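Local structure of transcription inhibitor protein Gfh1 (Thermus thermophilus, 2F23) at residues M117-S120 against D121-M125; S139-P143 against K144-E148. The protein blocks every catalytic activity of RNA polymerase by partly filling its substrate site so that NTPs cannot bind. One frame throughout, in Å; residues are numbered along the deposited sequence.

Contact 1. Residues M117-S120 against D121-M125; sequences MKIS and DASPM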
loop_
_atom_site.group_PDB
_atom_site.type_symbol
_atom_site.label_atom_id
_atom_site.label_comp_id
_atom_site.label_asym_id
_atom_site.label_seq_id
_atom_site.Cartn_x
_atom_site.Cartn_y
_atom_site.Cartn_z
ATOM N N MET A 117 12.261 5.089 -11.585
ATOM C CA MET A 117 11.445 4.959 -12.786
ATOM C C MET A 117 11.020 6.358 -13.217
ATOM O O MET A 117 10.494 7.115 -12.405
ATOM C CB MET A 117 10.174 4.136 -12.515
ATOM C CG MET A 117 10.362 2.647 -12.249
ATOM S SD MET A 117 8.882 1.669 -12.718
ATOM C CE MET A 117 7.596 2.790 -12.380
ATOM N N LYS A 118 11.255 6.707 -14.478
ATOM C CA LYS A 118 10.842 8.012 -14.982
ATOM C C LYS A 118 9.407 7.842 -15.460
ATOM O O LYS A 118 9.146 7.215 -16.487
ATOM C CB LYS A 118 11.741 8.472 -16.129
ATOM C CG LYS A 118 13.151 8.833 -15.686
ATOM C CD LYS A 118 13.917 9.535 -16.795
ATOM C CE LYS A 118 15.320 9.907 -16.343
ATOM N NZ LYS A 118 16.147 8.694 -16.086
ATOM N N ILE A 119 8.483 8.401 -14.688
ATOM C CA ILE A 119 7.058 8.295 -14.962
ATOM C C ILE A 119 6.487 9.585 -15.532
ATOM O O ILE A 119 6.712 10.666 -14.992
ATOM C CB ILE A 119 6.314 7.944 -13.661
ATOM C CG1 ILE A 119 6.918 6.677 -13.057
ATOM C CG2 ILE A 119 4.826 7.759 -13.924
ATOM C CD1 ILE A 119 6.373 6.344 -11.702
ATOM N N SER A 120 5.739 9.460 -16.624
ATOM C CA SER A 120 5.121 10.613 -17.264
ATOM C C SER A 120 4.081 11.236 -16.346
ATOM O O SER A 120 3.284 10.522 -15.738
ATOM C CB SER A 120 4.453 10.183 -18.571
ATOM O OG SER A 120 3.598 11.199 -19.068
ATOM N N ASP A 121 4.087 12.562 -16.240
ATOM C CA ASP A 121 3.119 13.235 -15.389
ATOM C C ASP A 121 1.700 13.124 -15.943
ATOM O O ASP A 121 0.739 13.442 -15.252
ATOM C CB ASP A 121 3.505 14.710 -15.170
ATOM C CG ASP A 121 3.541 15.524 -16.453
ATOM O OD1 ASP A 121 3.825 16.738 -16.353
ATOM O OD2 ASP A 121 3.298 14.977 -17.548
ATOM N N ALA A 122 1.572 12.641 -17.177
ATOM C CA ALA A 122 0.265 12.481 -17.809
ATOM C C ALA A 122 -0.278 11.055 -17.676
ATOM O O ALA A 122 -1.434 10.781 -18.019
ATOM C CB ALA A 122 0.352 12.867 -19.280
ATOM N N SER A 123 0.558 10.145 -17.181
ATOM C CA SER A 123 0.148 8.755 -17.006
ATOM C C SER A 123 -0.701 8.621 -15.746
ATOM O O SER A 123 -0.705 9.505 -14.895
ATOM C CB SER A 123 1.376 7.857 -16.874
ATOM O OG SER A 123 2.026 8.072 -15.629
ATOM N N PRO A 124 -1.437 7.507 -15.610
ATOM C CA PRO A 124 -2.264 7.331 -14.415
ATOM C C PRO A 124 -1.449 7.441 -13.124
ATOM O O PRO A 124 -1.894 8.047 -12.156
ATOM C CB PRO A 124 -2.858 5.939 -14.615
ATOM C CG PRO A 124 -3.035 5.886 -16.106
ATOM C CD PRO A 124 -1.721 6.456 -16.606
ATOM N N MET A 125 -0.255 6.856 -13.117
ATOM C CA MET A 125 0.595 6.908 -11.929
ATOM C C MET A 125 1.081 8.336 -11.698
ATOM O O MET A 125 1.058 8.836 -10.573
ATOM C CB MET A 125 1.797 5.972 -12.092
ATOM C CG MET A 125 2.557 5.675 -10.804
ATOM S SD MET A 125 3.945 4.507 -11.036
ATOM C CE MET A 125 3.454 3.629 -12.451
#
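S123 carries OG in the position between its backbone N and carbonyl carbon (chi1 71°), which folds the hydroxyl back onto S120. S120 has OG swung opposite its own N (chi1 167°), beside the carbonyl carbon and within range of the amide of A122. Three hydrogen bonds join the two sides, and these torsions set up the two that use a hydroxyl. S123 OG donates to S120 O at 2.8 Å, approaching in the carbonyl plane. S123 N donates to S120 O at 3.1 Å, from above the carbonyl plane. S120 O is thus held by two donors of one residue that arrive from different directions. The backbone bond closes a type I beta turn from S120 to S123. On the S120 side chain, OG accepts from A122 N at 3.1 Å with an N-H...O angle of 156°, which is an ST turn. S123 OG has a second role, because it also accepts from the backbone N of G126 and so caps the first turn of the helix. Donor to the strand end and acceptor from the helix, this hydroxyl has its rotation fixed by its two bonds.

The rest of the contact is mainly apolar. The methyl I119 CG2 lies against the S123 hydroxyl, 3.3 Å from OG, as well as 4.0 Å from M125 CB. The side chains of I119 and M125 cross at about a right angle. The approach of I119 CD1 to M125 SD, 3.1 Å, is too short for ordinary contact, and its exact value is doubtful. M117 CE reaches M125 CE at 4.2 Å. V102 of strand 99-105 also packs on M117 and I119. The whole is a strand-turn-helix connection with a serine N-cap, leading from an edge strand of the FKBP-like C-terminal domain into helix 124-129.

Contact 2. Residues S139-P143 against K144-E148; sequences SLDTP and KGKRE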
loop_
_atom_site.group_PDB
_atom_site.type_symbol
_atom_site.label_atom_id
_atom_site.label_comp_id
_atom_site.label_asym_id
_atom_site.label_seq_id
_atom_site.Cartn_x
_atom_site.Cartn_y
_atom_site.Cartn_z
ATOM N N SER A 139 -2.742 4.665 -4.043
ATOM C CA SER A 139 -2.866 3.403 -4.762
ATOM C C SER A 139 -2.378 3.774 -6.161
ATOM O O SER A 139 -2.961 4.640 -6.819
ATOM C CB SER A 139 -4.321 2.934 -4.800
ATOM O OG SER A 139 -4.751 2.519 -3.513
ATOM N N LEU A 140 -1.304 3.134 -6.611
ATOM C CA LEU A 140 -0.730 3.459 -7.910
ATOM C C LEU A 140 -0.756 2.323 -8.916
ATOM O O LEU A 140 -0.580 1.158 -8.563
ATOM C CB LEU A 140 0.715 3.933 -7.732
ATOM C CG LEU A 140 0.921 5.112 -6.777
ATOM C CD1 LEU A 140 2.406 5.375 -6.600
ATOM C CD2 LEU A 140 0.215 6.348 -7.320
ATOM N N ASP A 141 -0.972 2.690 -10.175
ATOM C CA ASP A 141 -1.017 1.739 -11.275
ATOM C C ASP A 141 0.393 1.629 -11.844
ATOM O O ASP A 141 0.781 2.395 -12.729
ATOM C CB ASP A 141 -1.986 2.233 -12.350
ATOM C CG ASP A 141 -3.407 2.379 -11.830
ATOM O OD1 ASP A 141 -4.007 1.353 -11.445
ATOM O OD2 ASP A 141 -3.925 3.514 -11.805
ATOM N N THR A 142 1.158 0.677 -11.322
ATOM C CA THR A 142 2.534 0.472 -11.754
ATOM C C THR A 142 2.603 -0.578 -12.855
ATOM O O THR A 142 1.603 -1.216 -13.174
ATOM C CB THR A 142 3.407 -0.007 -10.580
ATOM O OG1 THR A 142 3.095 -1.372 -10.280
ATOM C CG2 THR A 142 3.146 0.841 -9.344
ATOM N N PRO A 143 3.788 -0.769 -13.457
ATOM C CA PRO A 143 3.909 -1.771 -14.520
ATOM C C PRO A 143 3.711 -3.192 -13.990
ATOM O O PRO A 143 3.541 -4.137 -14.762
ATOM C CB PRO A 143 5.319 -1.531 -15.060
ATOM C CG PRO A 143 6.055 -0.989 -13.867
ATOM C CD PRO A 143 5.050 -0.027 -13.288
ATOM N N LYS A 144 3.727 -3.332 -12.667
ATOM C CA LYS A 144 3.543 -4.632 -12.033
ATOM C C LYS A 144 2.111 -4.766 -11.524
ATOM O O LYS A 144 1.754 -5.767 -10.906
ATOM C CB LYS A 144 4.514 -4.797 -10.858
ATOM C CG LYS A 144 5.959 -4.455 -11.178
ATOM C CD LYS A 144 6.518 -5.323 -12.292
ATOM C CE LYS A 144 7.966 -4.963 -12.592
ATOM N NZ LYS A 144 8.528 -5.795 -13.692
ATOM N N GLY A 145 1.297 -3.748 -11.782
ATOM C CA GLY A 145 -0.084 -3.782 -11.339
ATOM C C GLY A 145 -0.391 -2.721 -10.302
ATOM O O GLY A 145 0.435 -1.848 -10.035
ATOM N N LYS A 146 -1.582 -2.801 -9.716
ATOM C CA LYS A 146 -2.023 -1.845 -8.706
ATOM C C LYS A 146 -1.392 -2.158 -7.353
ATOM O O LYS A 146 -1.483 -3.281 -6.860
ATOM C CB LYS A 146 -3.551 -1.883 -8.595
ATOM C CG LYS A 146 -4.167 -0.848 -7.665
ATOM C CD LYS A 146 -5.674 -1.062 -7.563
ATOM C CE LYS A 146 -6.350 0.000 -6.706
ATOM N NZ LYS A 146 -6.283 1.349 -7.333
ATOM N N ARG A 147 -0.755 -1.156 -6.756
ATOM C CA ARG A 147 -0.109 -1.326 -5.460
ATOM C C ARG A 147 -0.302 -0.075 -4.614
ATOM O O ARG A 147 -0.483 1.020 -5.146
ATOM C CB ARG A 147 1.388 -1.580 -5.648
ATOM C CG ARG A 147 1.726 -2.857 -6.399
ATOM C CD ARG A 147 2.159 -3.988 -5.473
ATOM N NE ARG A 147 1.058 -4.635 -4.757
ATOM C CZ ARG A 147 0.477 -4.160 -3.658
ATOM N NH1 ARG A 147 0.879 -3.015 -3.121
ATOM N NH2 ARG A 147 -0.501 -4.846 -3.081
ATOM N N GLU A 148 -0.263 -0.245 -3.298
ATOM C CA GLU A 148 -0.422 0.877 -2.381
ATOM C C GLU A 148 0.948 1.296 -1.858
ATOM O O GLU A 148 1.747 0.455 -1.455
ATOM C CB GLU A 148 -1.337 0.478 -1.219
ATOM C CG GLU A 148 -1.419 1.498 -0.097
ATOM C CD GLU A 148 -2.483 1.158 0.934
ATOM O OE1 GLU A 148 -3.622 1.653 0.811
ATOM O OE2 GLU A 148 -2.179 0.387 1.863
HETATM O O HOH W 1 -4.841 2.780 -8.967
#
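T142 and G145 face each other at the end of a two-residue beta hairpin, where strands 137-142 and 145-155 are joined by a type I turn with P143 and K144 at its corners.

The backbone bonds come first. L140 and R147 form a hydrogen-bonded pair, with L140 N to R147 O at 2.7 Å and R147 N to L140 O at 2.9 Å. T142 and G145 form the next such pair, and G145 N to T142 O closes the turn. G145 has backbone angles at which a side chain would press on the carbonyl oxygen of K144.

The side-chain bonds centre on the T142 hydroxyl. With chi1 at 73°, OG1 turns inward over the turn. T142 OG1 donates to a lone pair of G145 O at 2.7 Å and accepts from K144 N at 3.2 Å, making an ST turn. T142 N also donates to G145 O, which therefore has two donors from one residue. A valine here would probably leave K144 N without this acceptor and G145 O with one donor fewer.

R147 forms a salt bridge with D93, and E148 bonds to Q18 of helix 9-37. Opposite E148, S139 offers CB to K146 NZ at 3.6 Å. K146 NZ donates to a water at 2.6 Å, and this water gives a weak bond, 3.4 Å, to S139 O.

Overall arrangement
After strand 5-7 the chain builds helices 9-37 and 46-71, then strand 72-74, and then strands 88-92 and 99-105 of the C-terminal domain. Contact 1 comes next. It closes the short turn that leads from strand 117-120 into helix 124-129. Contact 2 follows and closes the hairpin between strands 137-142 and 145-155. The two are in series and neither nests in nor crosses the other. Their centres lie about 12 Å apart. Strands 117-120 and 137-142 are the outermost strands of one mixed sheet, and helix 124-129 links them. M125 packs on L140 and T142, while M117 CE meets P143 CD at 3.9 Å. Helix 9-37 lies against the hairpin.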